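Local coordinates for Lmo1340 protein (Listeria monocytogenes, PDB 4NLM) that is of unknown function but is a probable surface lipoprotein built around a six-bladed beta propeller of the YqgU-like family, at residues F47-V59 and L327-F341. Sequence-based numbering, arbitrary orientation.
Sequences FQRVVGWLSKDSV and LSYETGDLVLYGYLF
W53 NE1 donates to L327 O at 2.9 Å, with the acceptor close to the indole plane. That carbonyl is gripped twice: the indole N-H comes from one face of its plane and L336 N, its ladder partner in the hairpin, from the other, so the tryptophan uses an oxygen already engaged in the sheet. A second bond runs between backbones, V50 N to L340 O (2.9 Å, N-H...O 160°). The guanidinium of R49, its chain bent at chi3 (65°), brings NH2 edge-on to Y339 O in a weak bond, and water 1, held by NH1, makes a further weak bond to the same oxygen.

Such a seam illustrates how neighbouring blades of a propeller meet: 47-53 is an edge strand of one four-stranded sheet, while 327-341 holds the hairpin of strands 326-328 and 334-337 in the adjoining blade.

Packing around W53 fixes the indole from both sides. L336 CD1 lies 3.7 Å from the centroid of the five-membered ring, and Y329 CB sits over the opposite face at 3.8 Å, both CH-pi contacts. Y329, with CG anti to its backbone nitrogen (chi1 -178°), lays one ring face against the S55-K56 peptide; its hydroxyl reaches L54 O and K56 N through waters 2 and 3. Toward the other end, L340 CD1 packs 3.8 Å from F47 CE2, and the F341 ring turns its edge to V51 O.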
loop_
_atom_site.group_PDB
_atom_site.type_symbol
_atom_site.label_atom_id
_atom_site.label_comp_id
_atom_site.label_asym_id
_atom_site.label_seq_id
_atom_site.Cartn_x
_atom_site.Cartn_y
_atom_site.Cartn_z
ATOM N N PHE A 47 -4.775 -7.690 19.474
ATOM C CA PHE A 47 -4.997 -7.356 18.066
ATOM C C PHE A 47 -3.837 -6.489 17.630
ATOM O O PHE A 47 -3.522 -5.506 18.289
ATOM C CB PHE A 47 -6.306 -6.583 17.939
ATOM C CG PHE A 47 -6.592 -6.050 16.536
ATOM C CD1 PHE A 47 -6.551 -6.878 15.408
ATOM C CD2 PHE A 47 -6.893 -4.727 16.351
ATOM C CE1 PHE A 47 -6.819 -6.381 14.171
ATOM C CE2 PHE A 47 -7.175 -4.222 15.100
ATOM C CZ PHE A 47 -7.134 -5.049 14.005
ATOM N N GLN A 48 -3.189 -6.880 16.536
ATOM C CA GLN A 48 -2.126 -6.063 15.947
ATOM C C GLN A 48 -2.736 -5.256 14.796
ATOM O O GLN A 48 -2.769 -4.041 14.801
ATOM C CB GLN A 48 -0.913 -6.903 15.539
ATOM C CG GLN A 48 -0.366 -7.716 16.692
ATOM C CD GLN A 48 0.097 -6.817 17.823
ATOM O OE1 GLN A 48 0.907 -5.913 17.615
ATOM N NE2 GLN A 48 -0.440 -7.035 19.006
ATOM N N ARG A 49 -3.209 -5.937 13.755
ATOM C CA ARG A 49 -3.886 -5.272 12.664
ATOM C C ARG A 49 -4.510 -6.279 11.719
ATOM O O ARG A 49 -4.209 -7.468 11.766
ATOM C CB ARG A 49 -2.914 -4.420 11.846
ATOM C CG ARG A 49 -1.852 -5.250 11.115
ATOM C CD ARG A 49 -0.954 -4.428 10.207
ATOM N NE ARG A 49 -0.146 -3.492 10.965
ATOM C CZ ARG A 49 -0.391 -2.189 11.110
ATOM N NH1 ARG A 49 0.436 -1.466 11.834
ATOM N NH2 ARG A 49 -1.426 -1.593 10.516
ATOM N N VAL A 50 -5.424 -5.783 10.871
ATOM C CA VAL A 50 -5.790 -6.475 9.635
ATOM C C VAL A 50 -4.805 -5.969 8.585
ATOM O O VAL A 50 -4.665 -4.783 8.363
ATOM C CB VAL A 50 -7.233 -6.189 9.238
ATOM C CG1 VAL A 50 -7.526 -6.638 7.818
ATOM C CG2 VAL A 50 -8.162 -6.888 10.224
ATOM N N VAL A 51 -4.108 -6.910 7.922
ATOM C CA VAL A 51 -3.075 -6.510 6.978
ATOM C C VAL A 51 -3.693 -6.094 5.625
ATOM O O VAL A 51 -3.235 -5.169 4.979
ATOM C CB VAL A 51 -2.099 -7.677 6.769
ATOM C CG1 VAL A 51 -1.075 -7.372 5.664
ATOM C CG2 VAL A 51 -1.405 -8.011 8.075
ATOM N N GLY A 52 -4.741 -6.790 5.223
ATOM C CA GLY A 52 -5.398 -6.551 3.936
ATOM C C GLY A 52 -6.351 -7.654 3.585
ATOM O O GLY A 52 -6.623 -8.523 4.378
ATOM N N TRP A 53 -6.854 -7.609 2.342
ATOM C CA TRP A 53 -7.769 -8.604 1.844
ATOM C C TRP A 53 -7.029 -9.858 1.378
ATOM O O TRP A 53 -5.955 -9.782 0.789
ATOM C CB TRP A 53 -8.525 -8.077 0.618
ATOM C CG TRP A 53 -9.422 -6.915 0.941
ATOM C CD1 TRP A 53 -9.187 -5.611 0.656
ATOM C CD2 TRP A 53 -10.705 -6.983 1.516
ATOM N NE1 TRP A 53 -10.249 -4.840 1.042
ATOM C CE2 TRP A 53 -11.183 -5.657 1.614
ATOM C CE3 TRP A 53 -11.499 -8.017 1.993
ATOM C CZ2 TRP A 53 -12.435 -5.356 2.139
ATOM C CZ3 TRP A 53 -12.701 -7.719 2.550
ATOM C CH2 TRP A 53 -13.171 -6.392 2.611
ATOM N N LEU A 54 -7.657 -11.001 1.623
ATOM C CA LEU A 54 -7.221 -12.274 1.018
ATOM C C LEU A 54 -8.160 -12.780 -0.059
ATOM O O LEU A 54 -7.739 -13.566 -0.919
ATOM C CB LEU A 54 -7.040 -13.345 2.087
ATOM C CG LEU A 54 -5.931 -13.081 3.103
ATOM C CD1 LEU A 54 -5.912 -14.181 4.135
ATOM C CD2 LEU A 54 -4.593 -12.939 2.430
ATOM N N SER A 55 -9.418 -12.333 -0.017
ATOM C CA SER A 55 -10.437 -12.724 -0.987
ATOM C C SER A 55 -11.567 -11.726 -0.834
ATOM O O SER A 55 -11.516 -10.874 0.030
ATOM C CB SER A 55 -10.955 -14.123 -0.689
ATOM O OG SER A 55 -11.832 -14.181 0.415
ATOM N N LYS A 56 -12.635 -11.882 -1.612
ATOM C CA LYS A 56 -13.743 -10.940 -1.510
ATOM C C LYS A 56 -14.412 -10.991 -0.141
ATOM O O LYS A 56 -15.091 -10.043 0.243
ATOM C CB LYS A 56 -14.788 -11.126 -2.605
ATOM C CG LYS A 56 -15.503 -12.431 -2.552
ATOM C CD LYS A 56 -16.521 -12.528 -3.672
ATOM C CE LYS A 56 -17.189 -13.878 -3.674
ATOM N NZ LYS A 56 -18.249 -13.957 -4.718
ATOM N N ASP A 57 -14.278 -12.114 0.556
ATOM C CA ASP A 57 -14.928 -12.224 1.860
ATOM C C ASP A 57 -14.004 -12.544 3.000
ATOM O O ASP A 57 -14.472 -12.991 4.055
ATOM C CB ASP A 57 -16.104 -13.184 1.858
ATOM C CG ASP A 57 -15.731 -14.570 1.495
ATOM O OD1 ASP A 57 -14.568 -14.813 1.225
ATOM O OD2 ASP A 57 -16.643 -15.435 1.433
ATOM N N SER A 58 -12.704 -12.275 2.865
ATOM C CA SER A 58 -11.798 -12.595 3.965
ATOM C C SER A 58 -10.589 -11.704 3.976
ATOM O O SER A 58 -10.209 -11.149 2.939
ATOM C CB SER A 58 -11.393 -14.052 3.937
ATOM O OG SER A 58 -10.573 -14.297 2.808
ATOM N N VAL A 59 -9.995 -11.595 5.174
ATOM C CA VAL A 59 -8.870 -10.726 5.404
ATOM C C VAL A 59 -7.767 -11.492 6.131
ATOM O O VAL A 59 -8.008 -12.546 6.703
ATOM C CB VAL A 59 -9.256 -9.481 6.224
ATOM C CG1 VAL A 59 -10.305 -8.700 5.454
ATOM C CG2 VAL A 59 -9.693 -9.838 7.650
ATOM N N LEU A 327 -8.224 0.528 1.670
ATOM C CA LEU A 327 -7.746 -0.514 0.729
ATOM C C LEU A 327 -8.947 -1.297 0.230
ATOM O O LEU A 327 -9.660 -1.970 0.981
ATOM C CB LEU A 327 -6.782 -1.451 1.451
ATOM C CG LEU A 327 -6.258 -2.583 0.561
ATOM C CD1 LEU A 327 -5.417 -2.086 -0.592
ATOM C CD2 LEU A 327 -5.465 -3.551 1.427
ATOM N N SER A 328 -9.101 -1.316 -1.091
ATOM C CA SER A 328 -10.136 -2.102 -1.719
ATOM C C SER A 328 -9.622 -3.467 -2.135
ATOM O O SER A 328 -8.445 -3.766 -2.067
ATOM C CB SER A 328 -10.715 -1.371 -2.933
ATOM O OG SER A 328 -9.798 -1.332 -4.006
ATOM N N TYR A 329 -10.578 -4.289 -2.549
ATOM C CA TYR A 329 -10.304 -5.610 -3.098
ATOM C C TYR A 329 -10.435 -5.559 -4.632
ATOM O O TYR A 329 -10.869 -4.562 -5.184
ATOM C CB TYR A 329 -11.218 -6.666 -2.449
ATOM C CG TYR A 329 -10.948 -8.068 -2.960
ATOM C CD1 TYR A 329 -9.724 -8.687 -2.686
ATOM C CD2 TYR A 329 -11.874 -8.746 -3.744
ATOM C CE1 TYR A 329 -9.446 -9.943 -3.181
ATOM C CE2 TYR A 329 -11.598 -9.989 -4.256
ATOM C CZ TYR A 329 -10.386 -10.591 -3.964
ATOM O OH TYR A 329 -10.113 -11.844 -4.479
ATOM N N GLU A 330 -9.973 -6.599 -5.328
ATOM C CA GLU A 330 -10.019 -6.665 -6.765
ATOM C C GLU A 330 -11.410 -6.469 -7.303
ATOM O O GLU A 330 -11.565 -5.872 -8.370
ATOM C CB GLU A 330 -9.475 -8.042 -7.203
ATOM C CG GLU A 330 -9.371 -8.299 -8.667
ATOM C CD GLU A 330 -8.180 -7.670 -9.305
ATOM O OE1 GLU A 330 -7.400 -7.055 -8.587
ATOM O OE2 GLU A 330 -8.012 -7.832 -10.532
ATOM N N THR A 331 -12.406 -7.004 -6.604
ATOM C CA THR A 331 -13.799 -6.949 -7.025
ATOM C C THR A 331 -14.707 -6.498 -5.892
ATOM O O THR A 331 -14.280 -6.475 -4.729
ATOM C CB THR A 331 -14.297 -8.331 -7.493
ATOM O OG1 THR A 331 -14.337 -9.243 -6.379
ATOM C CG2 THR A 331 -13.407 -8.877 -8.616
ATOM N N GLY A 332 -15.924 -6.095 -6.216
ATOM C CA GLY A 332 -16.895 -5.651 -5.208
ATOM C C GLY A 332 -16.597 -4.273 -4.675
ATOM O O GLY A 332 -15.593 -3.632 -5.005
ATOM N N ASP A 333 -17.435 -3.876 -3.724
ATOM C CA ASP A 333 -17.437 -2.502 -3.207
ATOM C C ASP A 333 -16.980 -2.325 -1.794
ATOM O O ASP A 333 -17.132 -1.234 -1.241
ATOM C CB ASP A 333 -18.829 -1.912 -3.405
ATOM C CG ASP A 333 -19.229 -1.931 -4.860
ATOM O OD1 ASP A 333 -18.416 -1.497 -5.723
ATOM O OD2 ASP A 333 -20.326 -2.422 -5.124
ATOM N N LEU A 334 -16.408 -3.352 -1.204
ATOM C CA LEU A 334 -15.966 -3.243 0.176
ATOM C C LEU A 334 -14.540 -2.710 0.258
ATOM O O LEU A 334 -13.653 -3.129 -0.478
ATOM C CB LEU A 334 -16.079 -4.578 0.878
ATOM C CG LEU A 334 -17.440 -5.224 0.895
ATOM C CD1 LEU A 334 -17.389 -6.514 1.678
ATOM C CD2 LEU A 334 -18.498 -4.292 1.470
ATOM N N VAL A 335 -14.324 -1.848 1.260
ATOM C CA VAL A 335 -13.037 -1.169 1.411
ATOM C C VAL A 335 -12.661 -1.189 2.886
ATOM O O VAL A 335 -13.449 -0.783 3.754
ATOM C CB VAL A 335 -13.164 0.279 0.914
ATOM C CG1 VAL A 335 -11.922 1.101 1.216
ATOM C CG2 VAL A 335 -13.504 0.316 -0.565
ATOM N N LEU A 336 -11.478 -1.706 3.186
ATOM C CA LEU A 336 -10.955 -1.645 4.564
ATOM C C LEU A 336 -10.598 -0.214 4.855
ATOM O O LEU A 336 -10.072 0.500 4.021
ATOM C CB LEU A 336 -9.746 -2.551 4.713
ATOM C CG LEU A 336 -10.046 -4.059 4.644
ATOM C CD1 LEU A 336 -8.765 -4.843 4.406
ATOM C CD2 LEU A 336 -10.744 -4.518 5.917
ATOM N N TYR A 337 -10.823 0.179 6.113
ATOM C CA TYR A 337 -10.608 1.545 6.549
ATOM C C TYR A 337 -9.973 1.583 7.932
ATOM O O TYR A 337 -10.398 0.849 8.816
ATOM C CB TYR A 337 -11.959 2.292 6.612
ATOM C CG TYR A 337 -11.920 3.684 7.216
ATOM C CD1 TYR A 337 -11.267 4.704 6.590
ATOM C CD2 TYR A 337 -12.534 3.962 8.438
ATOM C CE1 TYR A 337 -11.219 5.971 7.110
ATOM C CE2 TYR A 337 -12.501 5.229 9.001
ATOM C CZ TYR A 337 -11.839 6.237 8.344
ATOM O OH TYR A 337 -11.800 7.491 8.947
ATOM N N GLY A 338 -9.000 2.474 8.083
ATOM C CA GLY A 338 -8.384 2.752 9.399
ATOM C C GLY A 338 -6.929 2.410 9.422
ATOM O O GLY A 338 -6.448 1.594 8.610
ATOM N N TYR A 339 -6.218 2.934 10.413
ATOM C CA TYR A 339 -4.822 2.612 10.547
ATOM C C TYR A 339 -4.591 1.128 10.776
ATOM O O TYR A 339 -3.509 0.616 10.402
ATOM C CB TYR A 339 -4.177 3.432 11.692
ATOM C CG TYR A 339 -4.011 4.888 11.292
ATOM C CD1 TYR A 339 -3.005 5.259 10.407
ATOM C CD2 TYR A 339 -4.876 5.854 11.725
ATOM C CE1 TYR A 339 -2.870 6.550 9.972
ATOM C CE2 TYR A 339 -4.740 7.182 11.320
ATOM C CZ TYR A 339 -3.727 7.521 10.452
ATOM O OH TYR A 339 -3.557 8.807 10.014
ATOM N N LEU A 340 -5.563 0.418 11.361
ATOM C CA LEU A 340 -5.443 -1.013 11.609
ATOM C C LEU A 340 -6.377 -1.843 10.696
ATOM O O LEU A 340 -6.498 -3.048 10.900
ATOM C CB LEU A 340 -5.706 -1.336 13.070
ATOM C CG LEU A 340 -4.828 -0.591 14.042
ATOM C CD1 LEU A 340 -5.156 -1.061 15.444
ATOM C CD2 LEU A 340 -3.340 -0.766 13.762
ATOM N N PHE A 341 -7.074 -1.177 9.756
ATOM C CA PHE A 341 -8.027 -1.822 8.853
ATOM C C PHE A 341 -9.042 -2.640 9.638
ATOM O O PHE A 341 -9.412 -3.756 9.256
ATOM C CB PHE A 341 -7.327 -2.688 7.773
ATOM C CG PHE A 341 -6.641 -1.919 6.676
ATOM C CD1 PHE A 341 -7.048 -0.682 6.256
ATOM C CD2 PHE A 341 -5.602 -2.525 5.995
ATOM C CE1 PHE A 341 -6.384 -0.025 5.229
ATOM C CE2 PHE A 341 -4.947 -1.886 4.962
ATOM C CZ PHE A 341 -5.337 -0.634 4.560
HETATM O O HOH W 1 -0.540 1.390 11.676
HETATM O O HOH W 2 -8.291 -13.941 -3.697
HETATM O O HOH W 3 -12.482 -13.483 -4.024
#